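Local coordinates for protein particle-associated lyase (Acinetobacter bacteriophage AP22, PDB 4Y9V) that binds the capsular saccharide of Acinetobacter baumannii as the tailspike of the phage and probably degrades the capsule as a polysaccharide lyase, at residues V453-T458 with H470-E475; L417-D422 with G435-R440. All blocks are in the same frame, centred on the assembly; numbering follows the deposited sequence. Where two conformers were deposited one is given.

Contact 1: V453-T458 with H470-E475; sequences VNVHIT and HWAWVE
The indole of W471 meets I457 through its benzo ring, where CE3 lies 3.9 Å from the methyl CG2 of I457 and CZ3 is its next neighbour; the methyl approaches obliquely. The other two rings of 470-475 each have a neighbour from the same segment on one face. H470 carries CB of W473 on one face, 3.5 Å above its plane and offset toward the rim, while the backbone N of A472 sits in plane at the edge. CB of E475 lies in the same manner 3.3 Å above the W473 indole, which also makes a cation-pi contact with R469 and an edge-to-face one with Y507.

Both strands belong to the pectin lyase-like parallel beta-helix and face each other across its apolar interior, running antiparallel (174°) with axes 8.4 Å apart at their closest. V453 and V474 meet tip to tip. CG1 of V453, anti to its backbone N (chi1 174°), comes within 3.9 Å of V474 CG2. V474 CG2 also receives V455 CG2 at 3.9 Å, although here the side chains slide past each other in opposite directions. The second branch of V455, CG1, rests on A472 CB at 4.0 Å.

At W471 the chain turns a corner (psi -49°), and W471 and A472, though consecutive, both direct their side chains to the interior. I457 spans this bend: its CG2 lies against the indole, while its CD1 lies 3.4 Å from the carbonyl O of W471 and also touches A472 CB. V494 covers I457 and W471 from strand 486-496, and I486 of the same strand packs on V474.

Contact 2: L417-D422 with G435-R440; sequences LTVKLD and GIVTIR
V419, L421, V437 and I439 contribute to one layer of the core of the right-handed parallel beta-helix characteristic of pectin lyase-like proteins, where strand 417-422 on one face of the coil looks across the core at 435-440 on another. The touching parts run in opposite directions, 178° apart, and are joined through side chains.

The contact is wholly apolar and is made by methyl groups. V419 uses both branches: CG1 meets V437 CG1 at 4.2 Å, and CG2, placed anti to the carbonyl carbon and beside the backbone N, meets I439 CD1 at 4.0 Å. Each of these pairs of side chains slides past in opposite directions. L421 works through CD1 alone, which stands 4.0 Å from I436 CG2 and 4.2 Å from V437 CG2; the L421 side chain crosses that of I436 at about a right angle. I436 and V437 can both face inward because the chain turns a corner there (psi of I436 -62°). K420, L421 and I439 were modelled in two conformers, and their contacts hold for one of them. L417 CD2 reaches I439 CD1 more loosely, at 4.5 Å.

Polar side chains that take no part in the core contact bind elsewhere. K420 points away from the core and packs on G424 of the second subunit. T438 OG1 is shared between S403 OG and H470 NE2. R440 grips the backbone of the next coil twice, with NE hydrogen-bonded to E475 O and NH2 to D476 O.

From the N terminus, contact 2 comes first: strand 417-422 leads through 424-427 to 435-440, and their packing closes a loop of 12 intervening residues. The chain then passes on to 453-458, and contact 1 closes the following loop, of 11 residues, at 470-475. The two are in series, neither enclosing nor crossing the other, and repeat the same cross-core pairing in successive coils of the beta-helix, with centres 5 Å apart. Strands 417-422 and 453-458 are parallel neighbours, probably hydrogen-bonded from N454 N to L417 O and from H456 N to V419 O. On the facing sheet 435-441 lies beside 470-476, and V437 packs on V455 and I457.

Contact 1: V453-T458 with H470-E475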
loop_
_atom_site.group_PDB
_atom_site.type_symbol
_atom_site.label_atom_id
_atom_site.label_comp_id
_atom_site.label_asym_id
_atom_site.label_seq_id
_atom_site.Cartn_x
_atom_site.Cartn_y
_atom_site.Cartn_z
ATOM N N VAL A 453 -26.099 5.294 8.331
ATOM C CA VAL A 453 -25.195 4.236 7.985
ATOM C C VAL A 453 -25.155 4.089 6.458
ATOM O O VAL A 453 -26.193 4.109 5.795
ATOM C CB VAL A 453 -25.656 2.910 8.636
ATOM C CG1 VAL A 453 -24.799 1.734 8.178
ATOM C CG2 VAL A 453 -25.673 3.048 10.145
ATOM N N ASN A 454 -23.943 3.893 5.928
ATOM C CA ASN A 454 -23.741 3.597 4.532
ATOM C C ASN A 454 -22.868 2.336 4.422
ATOM O O ASN A 454 -22.016 2.096 5.271
ATOM C CB ASN A 454 -23.023 4.725 3.793
ATOM C CG ASN A 454 -23.645 6.070 4.073
ATOM O OD1 ASN A 454 -24.820 6.312 3.756
ATOM N ND2 ASN A 454 -22.870 6.947 4.654
ATOM N N VAL A 455 -23.063 1.566 3.334
ATOM C CA VAL A 455 -22.225 0.400 3.075
ATOM C C VAL A 455 -21.865 0.407 1.607
ATOM O O VAL A 455 -22.722 0.654 0.754
ATOM C CB VAL A 455 -22.958 -0.930 3.451
ATOM C CG1 VAL A 455 -22.114 -2.134 3.074
ATOM C CG2 VAL A 455 -23.313 -0.949 4.932
ATOM N N HIS A 456 -20.585 0.167 1.303
ATOM C CA HIS A 456 -20.057 0.235 -0.067
ATOM C C HIS A 456 -19.181 -0.973 -0.260
ATOM O O HIS A 456 -18.100 -1.055 0.346
ATOM C CB HIS A 456 -19.314 1.567 -0.228
ATOM C CG HIS A 456 -18.892 1.917 -1.627
ATOM N ND1 HIS A 456 -18.435 3.182 -1.887
ATOM C CD2 HIS A 456 -18.936 1.238 -2.784
ATOM C CE1 HIS A 456 -18.172 3.233 -3.181
ATOM N NE2 HIS A 456 -18.452 2.071 -3.775
ATOM N N ILE A 457 -19.634 -1.942 -1.054
ATOM C CA ILE A 457 -18.938 -3.189 -1.321
ATOM C C ILE A 457 -18.680 -3.257 -2.832
ATOM O O ILE A 457 -19.600 -3.177 -3.624
ATOM C CB ILE A 457 -19.727 -4.429 -0.854
ATOM C CG1 ILE A 457 -20.148 -4.335 0.593
ATOM C CG2 ILE A 457 -18.915 -5.666 -1.131
ATOM C CD1 ILE A 457 -20.981 -5.495 1.104
ATOM N N THR A 458 -17.394 -3.321 -3.192
ATOM C CA THR A 458 -17.003 -3.077 -4.565
ATOM C C THR A 458 -15.636 -3.705 -4.834
ATOM O O THR A 458 -15.091 -4.437 -3.999
ATOM C CB THR A 458 -17.037 -1.545 -4.814
ATOM O OG1 THR A 458 -16.964 -1.298 -6.218
ATOM C CG2 THR A 458 -15.949 -0.789 -4.084
ATOM N N HIS A 470 -26.553 -12.887 2.360
ATOM C CA HIS A 470 -26.508 -11.491 1.926
ATOM C C HIS A 470 -25.086 -10.960 1.895
ATOM O O HIS A 470 -24.241 -11.335 2.711
ATOM C CB HIS A 470 -27.387 -10.576 2.771
ATOM C CG HIS A 470 -26.939 -10.350 4.189
ATOM N ND1 HIS A 470 -27.442 -11.071 5.237
ATOM C CD2 HIS A 470 -26.030 -9.471 4.671
ATOM C CE1 HIS A 470 -26.813 -10.597 6.329
ATOM N NE2 HIS A 470 -25.964 -9.648 6.030
ATOM N N TRP A 471 -24.883 -9.995 0.989
ATOM C CA TRP A 471 -23.684 -9.162 1.000
ATOM C C TRP A 471 -23.810 -8.019 2.007
ATOM O O TRP A 471 -22.875 -7.802 2.784
ATOM C CB TRP A 471 -23.361 -8.652 -0.413
ATOM C CG TRP A 471 -22.700 -9.707 -1.264
ATOM C CD1 TRP A 471 -23.299 -10.615 -2.090
ATOM C CD2 TRP A 471 -21.306 -9.956 -1.319
ATOM N NE1 TRP A 471 -22.336 -11.417 -2.677
ATOM C CE2 TRP A 471 -21.095 -11.034 -2.225
ATOM C CE3 TRP A 471 -20.184 -9.360 -0.719
ATOM C CZ2 TRP A 471 -19.830 -11.527 -2.520
ATOM C CZ3 TRP A 471 -18.918 -9.850 -1.032
ATOM C CH2 TRP A 471 -18.746 -10.924 -1.921
ATOM N N ALA A 472 -24.907 -7.263 1.998
ATOM C CA ALA A 472 -25.083 -6.134 2.901
ATOM C C ALA A 472 -26.464 -6.155 3.555
ATOM O O ALA A 472 -27.468 -6.375 2.879
ATOM C CB ALA A 472 -24.929 -4.808 2.147
ATOM N N TRP A 473 -26.485 -5.838 4.855
ATOM C CA TRP A 473 -27.750 -5.661 5.581
ATOM C C TRP A 473 -27.512 -4.674 6.717
ATOM O O TRP A 473 -26.481 -4.745 7.388
ATOM C CB TRP A 473 -28.253 -6.979 6.137
ATOM C CG TRP A 473 -29.630 -6.910 6.725
ATOM C CD1 TRP A 473 -30.724 -6.243 6.247
ATOM C CD2 TRP A 473 -30.075 -7.597 7.908
ATOM N NE1 TRP A 473 -31.812 -6.459 7.051
ATOM C CE2 TRP A 473 -31.453 -7.283 8.079
ATOM C CE3 TRP A 473 -29.454 -8.433 8.847
ATOM C CZ2 TRP A 473 -32.198 -7.803 9.142
ATOM C CZ3 TRP A 473 -30.186 -8.940 9.894
ATOM C CH2 TRP A 473 -31.550 -8.605 10.044
ATOM N N VAL A 474 -28.466 -3.766 6.924
ATOM C CA VAL A 474 -28.465 -2.786 8.015
ATOM C C VAL A 474 -29.882 -2.778 8.579
ATOM O O VAL A 474 -30.822 -2.583 7.819
ATOM C CB VAL A 474 -28.075 -1.389 7.505
ATOM C CG1 VAL A 474 -28.143 -0.378 8.646
ATOM C CG2 VAL A 474 -26.707 -1.389 6.849
ATOM N N GLU A 475 -30.048 -2.956 9.906
ATOM C CA GLU A 475 -31.391 -3.009 10.451
ATOM C C GLU A 475 -31.363 -2.801 11.975
ATOM O O GLU A 475 -30.378 -3.122 12.655
ATOM C CB GLU A 475 -32.057 -4.345 10.086
ATOM C CG GLU A 475 -33.581 -4.415 10.384
ATOM C CD GLU A 475 -34.314 -3.246 9.814
ATOM O OE1 GLU A 475 -34.692 -3.296 8.619
ATOM O OE2 GLU A 475 -34.484 -2.230 10.534
#

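Contact 2: L417-D422 with G435-R440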
loop_
_atom_site.group_PDB
_atom_site.type_symbol
_atom_site.label_atom_id
_atom_site.label_comp_id
_atom_site.label_asym_id
_atom_site.label_seq_id
_atom_site.Cartn_x
_atom_site.Cartn_y
_atom_site.Cartn_z
ATOM N N LEU A 417 -21.736 6.705 9.619
ATOM C CA LEU A 417 -20.863 5.557 9.586
ATOM C C LEU A 417 -20.892 4.920 8.200
ATOM O O LEU A 417 -21.962 4.632 7.701
ATOM C CB LEU A 417 -21.328 4.541 10.651
ATOM C CG LEU A 417 -20.502 3.302 10.795
ATOM C CD1 LEU A 417 -20.520 2.800 12.168
ATOM C CD2 LEU A 417 -20.948 2.201 9.847
ATOM N N THR A 418 -19.716 4.684 7.610
ATOM C CA THR A 418 -19.637 4.031 6.303
ATOM C C THR A 418 -18.709 2.836 6.378
ATOM O O THR A 418 -17.561 3.013 6.811
ATOM C CB THR A 418 -19.119 5.006 5.253
ATOM O OG1 THR A 418 -19.994 6.134 5.145
ATOM C CG2 THR A 418 -18.994 4.374 3.873
ATOM N N VAL A 419 -19.158 1.673 5.978
ATOM C CA VAL A 419 -18.284 0.512 5.792
ATOM C C VAL A 419 -17.942 0.417 4.309
ATOM O O VAL A 419 -18.891 0.332 3.506
ATOM C CB VAL A 419 -18.933 -0.794 6.270
ATOM C CG1 VAL A 419 -18.006 -1.978 5.993
ATOM C CG2 VAL A 419 -19.298 -0.724 7.738
ATOM N N LYS A 420 -16.668 0.391 3.994
ATOM C CA LYS A 420 -16.197 0.397 2.604
ATOM C C LYS A 420 -15.284 -0.812 2.387
ATOM O O LYS A 420 -14.118 -0.777 2.746
ATOM C CB LYS A 420 -15.471 1.694 2.245
ATOM C CG LYS A 420 -15.318 1.961 0.764
ATOM C CD LYS A 420 -14.879 3.402 0.411
ATOM C CE LYS A 420 -14.938 3.662 -1.063
ATOM N NZ LYS A 420 -14.543 5.076 -1.327
ATOM N N LEU A 421 -15.851 -1.899 1.816
ATOM C CA LEU A 421 -15.134 -3.155 1.577
ATOM C C LEU A 421 -14.846 -3.173 0.078
ATOM O O LEU A 421 -15.755 -3.292 -0.726
ATOM C CB LEU A 421 -15.984 -4.326 2.059
ATOM C CG LEU A 421 -15.256 -5.670 2.178
ATOM C CD1 LEU A 421 -16.196 -6.662 2.888
ATOM C CD2 LEU A 421 -14.793 -6.257 0.854
ATOM N N ASP A 422 -13.570 -2.981 -0.246
ATOM C CA ASP A 422 -13.101 -2.742 -1.610
ATOM C C ASP A 422 -12.084 -3.813 -1.968
ATOM O O ASP A 422 -10.938 -3.763 -1.517
ATOM C CB ASP A 422 -12.503 -1.355 -1.692
ATOM C CG ASP A 422 -11.973 -0.920 -2.999
ATOM O OD1 ASP A 422 -12.224 -1.579 -4.013
ATOM O OD2 ASP A 422 -11.241 0.144 -3.008
ATOM N N GLY A 435 -23.718 -13.838 6.296
ATOM C CA GLY A 435 -23.668 -12.474 5.823
ATOM C C GLY A 435 -22.224 -11.979 5.708
ATOM O O GLY A 435 -21.356 -12.387 6.460
ATOM N N ILE A 436 -22.022 -11.046 4.755
ATOM C CA ILE A 436 -20.715 -10.387 4.620
ATOM C C ILE A 436 -20.631 -9.157 5.488
ATOM O O ILE A 436 -19.786 -9.106 6.385
ATOM C CB ILE A 436 -20.352 -10.141 3.131
ATOM C CG1 ILE A 436 -20.390 -11.439 2.314
ATOM C CG2 ILE A 436 -18.993 -9.468 3.045
ATOM C CD1 ILE A 436 -19.595 -12.592 2.892
ATOM N N VAL A 437 -21.477 -8.143 5.250
ATOM C CA VAL A 437 -21.531 -6.955 6.109
ATOM C C VAL A 437 -22.913 -6.865 6.718
ATOM O O VAL A 437 -23.912 -6.810 6.006
ATOM C CB VAL A 437 -21.231 -5.648 5.334
ATOM C CG1 VAL A 437 -21.348 -4.442 6.253
ATOM C CG2 VAL A 437 -19.853 -5.685 4.687
ATOM N N THR A 438 -22.948 -6.836 8.055
ATOM C CA THR A 438 -24.185 -6.590 8.795
ATOM C C THR A 438 -23.925 -5.496 9.842
ATOM O O THR A 438 -22.973 -5.604 10.609
ATOM C CB THR A 438 -24.692 -7.847 9.500
ATOM O OG1 THR A 438 -24.963 -8.833 8.504
ATOM C CG2 THR A 438 -25.941 -7.579 10.330
ATOM N N ILE A 439 -24.780 -4.486 9.862
ATOM C CA ILE A 439 -24.801 -3.470 10.919
ATOM C C ILE A 439 -26.194 -3.577 11.580
ATOM O O ILE A 439 -27.203 -3.494 10.871
ATOM C CB ILE A 439 -24.580 -2.063 10.380
ATOM C CG1 ILE A 439 -23.272 -1.936 9.553
ATOM C CG2 ILE A 439 -24.680 -1.042 11.530
ATOM C CD1 ILE A 439 -22.009 -2.091 10.399
ATOM N N ARG A 440 -26.224 -3.721 12.909
ATOM C CA ARG A 440 -27.454 -3.698 13.658
ATOM C C ARG A 440 -27.420 -2.600 14.710
ATOM O O ARG A 440 -26.387 -2.359 15.326
ATOM C CB ARG A 440 -27.741 -5.013 14.381
ATOM C CG ARG A 440 -27.799 -6.254 13.485
ATOM C CD ARG A 440 -28.929 -6.269 12.502
ATOM N NE ARG A 440 -30.282 -6.317 13.079
ATOM C CZ ARG A 440 -30.907 -7.445 13.386
ATOM N NH1 ARG A 440 -30.323 -8.616 13.331
ATOM N NH2 ARG A 440 -32.203 -7.373 13.762
#